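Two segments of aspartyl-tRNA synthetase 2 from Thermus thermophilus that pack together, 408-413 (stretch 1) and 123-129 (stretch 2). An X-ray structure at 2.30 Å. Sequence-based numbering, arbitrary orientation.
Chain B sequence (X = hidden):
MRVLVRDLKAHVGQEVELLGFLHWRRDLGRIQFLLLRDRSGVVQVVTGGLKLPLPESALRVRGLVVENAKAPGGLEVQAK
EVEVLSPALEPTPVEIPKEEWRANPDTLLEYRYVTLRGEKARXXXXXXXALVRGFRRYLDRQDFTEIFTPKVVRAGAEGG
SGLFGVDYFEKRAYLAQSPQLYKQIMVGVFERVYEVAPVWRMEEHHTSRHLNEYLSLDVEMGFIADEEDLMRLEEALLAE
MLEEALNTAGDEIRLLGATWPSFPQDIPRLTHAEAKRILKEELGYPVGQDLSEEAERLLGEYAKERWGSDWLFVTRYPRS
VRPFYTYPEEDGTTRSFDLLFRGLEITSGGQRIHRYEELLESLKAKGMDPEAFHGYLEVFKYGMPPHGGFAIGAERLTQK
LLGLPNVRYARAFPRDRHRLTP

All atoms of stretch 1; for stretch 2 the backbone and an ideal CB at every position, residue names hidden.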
ATOM      1  N   ARG B 408      12.066  -7.676  14.875  1.00 47.90           N
ATOM      2  CA  ARG B 408      10.860  -7.231  15.574  1.00 49.73           C
ATOM      3  C   ARG B 408      10.824  -5.716  15.768  1.00 49.31           C
ATOM      4  O   ARG B 408       9.760  -5.139  15.996  1.00 46.70           O
ATOM      5  CB  ARG B 408      10.747  -7.933  16.933  1.00 52.42           C
ATOM      6  CG  ARG B 408      10.965  -9.443  16.866  1.00 57.48           C
ATOM      7  CD  ARG B 408      10.517 -10.157  18.140  1.00 61.06           C
ATOM      8  NE  ARG B 408       9.059 -10.249  18.230  1.00 66.08           N
ATOM      9  CZ  ARG B 408       8.400 -10.864  19.210  1.00 67.46           C
ATOM     10  NH1 ARG B 408       9.069 -11.450  20.196  1.00 68.99           N
ATOM     11  NH2 ARG B 408       7.071 -10.900  19.204  1.00 66.93           N
ATOM     12  N   TYR B 409      11.994  -5.084  15.674  1.00 49.15           N
ATOM     13  CA  TYR B 409      12.129  -3.638  15.830  1.00 49.78           C
ATOM     14  C   TYR B 409      11.626  -2.855  14.619  1.00 48.97           C
ATOM     15  O   TYR B 409      11.567  -1.627  14.651  1.00 49.06           O
ATOM     16  CB  TYR B 409      13.592  -3.263  16.091  1.00 52.65           C
ATOM     17  CG  TYR B 409      14.056  -3.509  17.510  1.00 56.27           C
ATOM     18  CD1 TYR B 409      13.961  -4.776  18.085  1.00 57.99           C
ATOM     19  CD2 TYR B 409      14.571  -2.470  18.286  1.00 57.82           C
ATOM     20  CE1 TYR B 409      14.362  -5.004  19.398  1.00 59.66           C
ATOM     21  CE2 TYR B 409      14.976  -2.685  19.603  1.00 59.38           C
ATOM     22  CZ  TYR B 409      14.867  -3.956  20.152  1.00 60.48           C
ATOM     23  OH  TYR B 409      15.245  -4.186  21.456  1.00 62.61           O
ATOM     24  N   ALA B 410      11.273  -3.565  13.553  1.00 47.76           N
ATOM     25  CA  ALA B 410      10.779  -2.929  12.335  1.00 47.09           C
ATOM     26  C   ALA B 410       9.319  -3.294  12.126  1.00 47.12           C
ATOM     27  O   ALA B 410       8.733  -3.005  11.083  1.00 47.79           O
ATOM     28  CB  ALA B 410      11.603  -3.384  11.142  1.00 47.12           C
ATOM     29  N   ARG B 411       8.741  -3.928  13.138  1.00 47.48           N
ATOM     30  CA  ARG B 411       7.354  -4.373  13.110  1.00 47.23           C
ATOM     31  C   ARG B 411       6.609  -3.619  14.222  1.00 46.31           C
ATOM     32  O   ARG B 411       7.118  -3.498  15.339  1.00 45.01           O
ATOM     33  CB  ARG B 411       7.329  -5.886  13.360  1.00 49.18           C
ATOM     34  CG  ARG B 411       6.006  -6.591  13.124  1.00 51.94           C
ATOM     35  CD  ARG B 411       5.694  -6.733  11.644  1.00 56.31           C
ATOM     36  NE  ARG B 411       4.533  -7.598  11.417  1.00 60.06           N
ATOM     37  CZ  ARG B 411       3.991  -7.836  10.225  1.00 60.61           C
ATOM     38  NH1 ARG B 411       4.497  -7.276   9.134  1.00 59.55           N
ATOM     39  NH2 ARG B 411       2.941  -8.639  10.124  1.00 62.64           N
ATOM     40  N   ALA B 412       5.419  -3.104  13.910  1.00 44.97           N
ATOM     41  CA  ALA B 412       4.631  -2.360  14.891  1.00 44.01           C
ATOM     42  C   ALA B 412       4.210  -3.242  16.062  1.00 43.63           C
ATOM     43  O   ALA B 412       4.469  -2.922  17.223  1.00 42.97           O
ATOM     44  CB  ALA B 412       3.395  -1.755  14.228  1.00 42.28           C
ATOM     45  N   PHE B 413       3.559  -4.355  15.754  1.00 44.45           N
ATOM     46  CA  PHE B 413       3.107  -5.270  16.792  1.00 46.00           C
ATOM     47  C   PHE B 413       3.534  -6.707  16.483  1.00 47.73           C
ATOM     48  O   PHE B 413       2.744  -7.500  15.965  1.00 46.80           O
ATOM     49  CB  PHE B 413       1.586  -5.208  16.928  1.00 45.57           C
ATOM     50  CG  PHE B 413       1.027  -3.807  16.957  1.00 46.93           C
ATOM     51  CD1 PHE B 413       0.631  -3.174  15.779  1.00 46.03           C
ATOM     52  CD2 PHE B 413       0.881  -3.127  18.164  1.00 45.96           C
ATOM     53  CE1 PHE B 413       0.097  -1.891  15.801  1.00 44.48           C
ATOM     54  CE2 PHE B 413       0.349  -1.843  18.198  1.00 45.37           C
ATOM     55  CZ  PHE B 413      -0.047  -1.225  17.014  1.00 44.82           C
ATOM     56  N   UNK B 123      10.744   5.390  15.082  1.00 17.46           N
ATOM     57  CA  UNK B 123      11.530   5.733  13.904  1.00 20.85           C
ATOM     58  C   UNK B 123      11.669   4.663  12.808  1.00 21.09           C
ATOM     59  O   UNK B 123      11.532   4.964  11.623  1.00 20.13           O
ATOM     60  CB  UNK B 123      12.934   6.122  14.372  1.00 20.85           C
ATOM     61  N   UNK B 124      11.938   3.402  13.180  1.00 22.81           N
ATOM     62  CA  UNK B 124      12.077   2.360  12.149  1.00 23.34           C
ATOM     63  C   UNK B 124      10.800   2.176  11.311  1.00 25.42           C
ATOM     64  O   UNK B 124      10.865   1.854  10.119  1.00 25.16           O
ATOM     65  CB  UNK B 124      12.449   1.030  12.808  1.00 23.34           C
ATOM     66  N   UNK B 125       9.644   2.375  11.935  1.00 25.22           N
ATOM     67  CA  UNK B 125       8.379   2.226  11.224  1.00 26.55           C
ATOM     68  C   UNK B 125       8.167   3.399  10.258  1.00 23.83           C
ATOM     69  O   UNK B 125       7.593   3.234   9.179  1.00 24.83           O
ATOM     70  CB  UNK B 125       7.217   2.132  12.215  1.00 26.55           C
ATOM     71  N   UNK B 126       8.647   4.573  10.654  1.00 22.76           N
ATOM     72  CA  UNK B 126       8.536   5.777   9.841  1.00 23.43           C
ATOM     73  C   UNK B 126       9.429   5.596   8.607  1.00 23.71           C
ATOM     74  O   UNK B 126       9.056   5.953   7.488  1.00 21.74           O
ATOM     75  CB  UNK B 126       8.930   7.023  10.637  1.00 23.43           C
ATOM     76  N   UNK B 127      10.604   5.017   8.823  1.00 22.95           N
ATOM     77  CA  UNK B 127      11.536   4.780   7.735  1.00 23.46           C
ATOM     78  C   UNK B 127      10.962   3.716   6.801  1.00 21.76           C
ATOM     79  O   UNK B 127      11.049   3.839   5.583  1.00 20.84           O
ATOM     80  CB  UNK B 127      12.904   4.355   8.272  1.00 23.46           C
ATOM     81  N   UNK B 128      10.344   2.688   7.375  1.00 23.53           N
ATOM     82  CA  UNK B 128       9.749   1.624   6.559  1.00 24.07           C
ATOM     83  C   UNK B 128       8.649   2.177   5.643  1.00 23.85           C
ATOM     84  O   UNK B 128       8.535   1.766   4.493  1.00 23.85           O
ATOM     85  CB  UNK B 128       9.179   0.524   7.457  1.00 24.07           C
ATOM     86  N   UNK B 129       7.839   3.095   6.172  1.00 22.31           N
ATOM     87  CA  UNK B 129       6.768   3.679   5.391  1.00 21.98           C
ATOM     88  C   UNK B 129       7.379   4.437   4.231  1.00 21.78           C
ATOM     89  O   UNK B 129       6.831   4.461   3.124  1.00 20.10           O
ATOM     90  CB  UNK B 129       5.888   4.593   6.246  1.00 21.98           C
TER

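Stretch 2 is helical throughout, and it meets stretch 1 where a short 3-10 segment ends and the chain runs on as loop. At position 123 CA-to-CB points sideways, and nothing of stretch 1 lies within 5.5 Å of the ideal CB. Stretch 1 therefore sets no preference; the residue is Ala 123, whose carbonyl O accepts a backbone hydrogen bond from the N of 127.

Position 124 points toward stretch 1, and its ideal CB is already 3.4 Å from Tyr 409 O and 4.3 Å from Ala 410 CA. With so little room straight ahead, a small side chain suits, or one that turns back at once. The backbone N has no bond to the preceding turn, and phi is -61°, so proline is also admissible. Pro 124 it is: its ring curls back to its own N, leaving CB 3.3 Å from Tyr 409 O and 4.4 Å from Ala 410 CA.

Position 125 starts sideways, with its ideal CB 5.5 Å from Ala 410 O. That gap leaves space for a medium-sized side chain able to bend toward the Ala 410 to Ala 412 backbone and the methyl of Ala 412. Leucine, methionine or isoleucine could be considered. Leu 125, with chi1 m and chi2 t, brings its end nearer: CD1 lies 3.8 Å from Ala 412 CB, an apolar contact, while CD2 lies 3.3 Å from Ala 410 O and 3.6 Å from Ala 412 N.

Positions 126 and 127 are out of reach of stretch 1, which cannot distinguish among helix-compatible residues there. They are Lys 126, whose NZ is hydrogen-bonded elsewhere in the structure, and Val 127.

Position 128, one turn beyond 124, again points toward stretch 1, but its ideal CB stands 5.1 Å from Ala 410 O. The opening admits a longer side chain, and the carbonyl invites a polar end: glutamine is plausible, as is lysine, while an apolar chain would fill space without answering the oxygen. Gln 128 extends with both chi1 and chi2 t, placing NE2 3.1 Å from Ala 410 O and 4.2 Å from Ala 410 CB. The clear polar link runs through a water, which donates to Gln 128 OE1 and to Ala 410 O, each 2.8 Å from the water O.

Position 129 is out of reach, and many residues would serve; Ala 129 simply continues the helix, its N bonded to Leu 125 O.

Stretch 2 123-129: APLKVQA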
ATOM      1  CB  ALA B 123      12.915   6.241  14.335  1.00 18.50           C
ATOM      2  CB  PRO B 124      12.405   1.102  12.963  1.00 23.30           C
ATOM      3  CG  PRO B 124      13.095   1.649  14.181  1.00 24.16           C
ATOM      4  CD  PRO B 124      12.246   2.865  14.518  1.00 21.86           C
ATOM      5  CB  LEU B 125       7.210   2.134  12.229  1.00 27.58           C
ATOM      6  CG  LEU B 125       7.219   0.952  13.213  1.00 29.42           C
ATOM      7  CD1 LEU B 125       6.000   1.005  14.130  1.00 30.79           C
ATOM      8  CD2 LEU B 125       7.220  -0.363  12.431  1.00 30.98           C
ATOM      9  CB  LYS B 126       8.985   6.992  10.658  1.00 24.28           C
ATOM     10  CG  LYS B 126       8.904   8.336   9.947  1.00 29.13           C
ATOM     11  CD  LYS B 126       7.479   8.689   9.568  1.00 28.88           C
ATOM     12  CE  LYS B 126       7.381  10.111   9.021  1.00 32.59           C
ATOM     13  NZ  LYS B 126       6.043  10.361   8.377  1.00 31.72           N
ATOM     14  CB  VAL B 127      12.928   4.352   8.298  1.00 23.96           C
ATOM     15  CG1 VAL B 127      13.849   3.904   7.167  1.00 20.21           C
ATOM     16  CG2 VAL B 127      13.560   5.532   9.041  1.00 22.76           C
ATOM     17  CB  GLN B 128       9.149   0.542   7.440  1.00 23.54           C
ATOM     18  CG  GLN B 128       8.621  -0.647   6.651  1.00 27.97           C
ATOM     19  CD  GLN B 128       8.031  -1.703   7.548  1.00 28.61           C
ATOM     20  OE1 GLN B 128       6.835  -1.696   7.836  1.00 30.77           O
ATOM     21  NE2 GLN B 128       8.876  -2.613   8.018  1.00 31.50           N
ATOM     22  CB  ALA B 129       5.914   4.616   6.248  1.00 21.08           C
TER
HETATM   23  O   HOH W   1       6.468  -3.861   9.633  1.00 32.70           O
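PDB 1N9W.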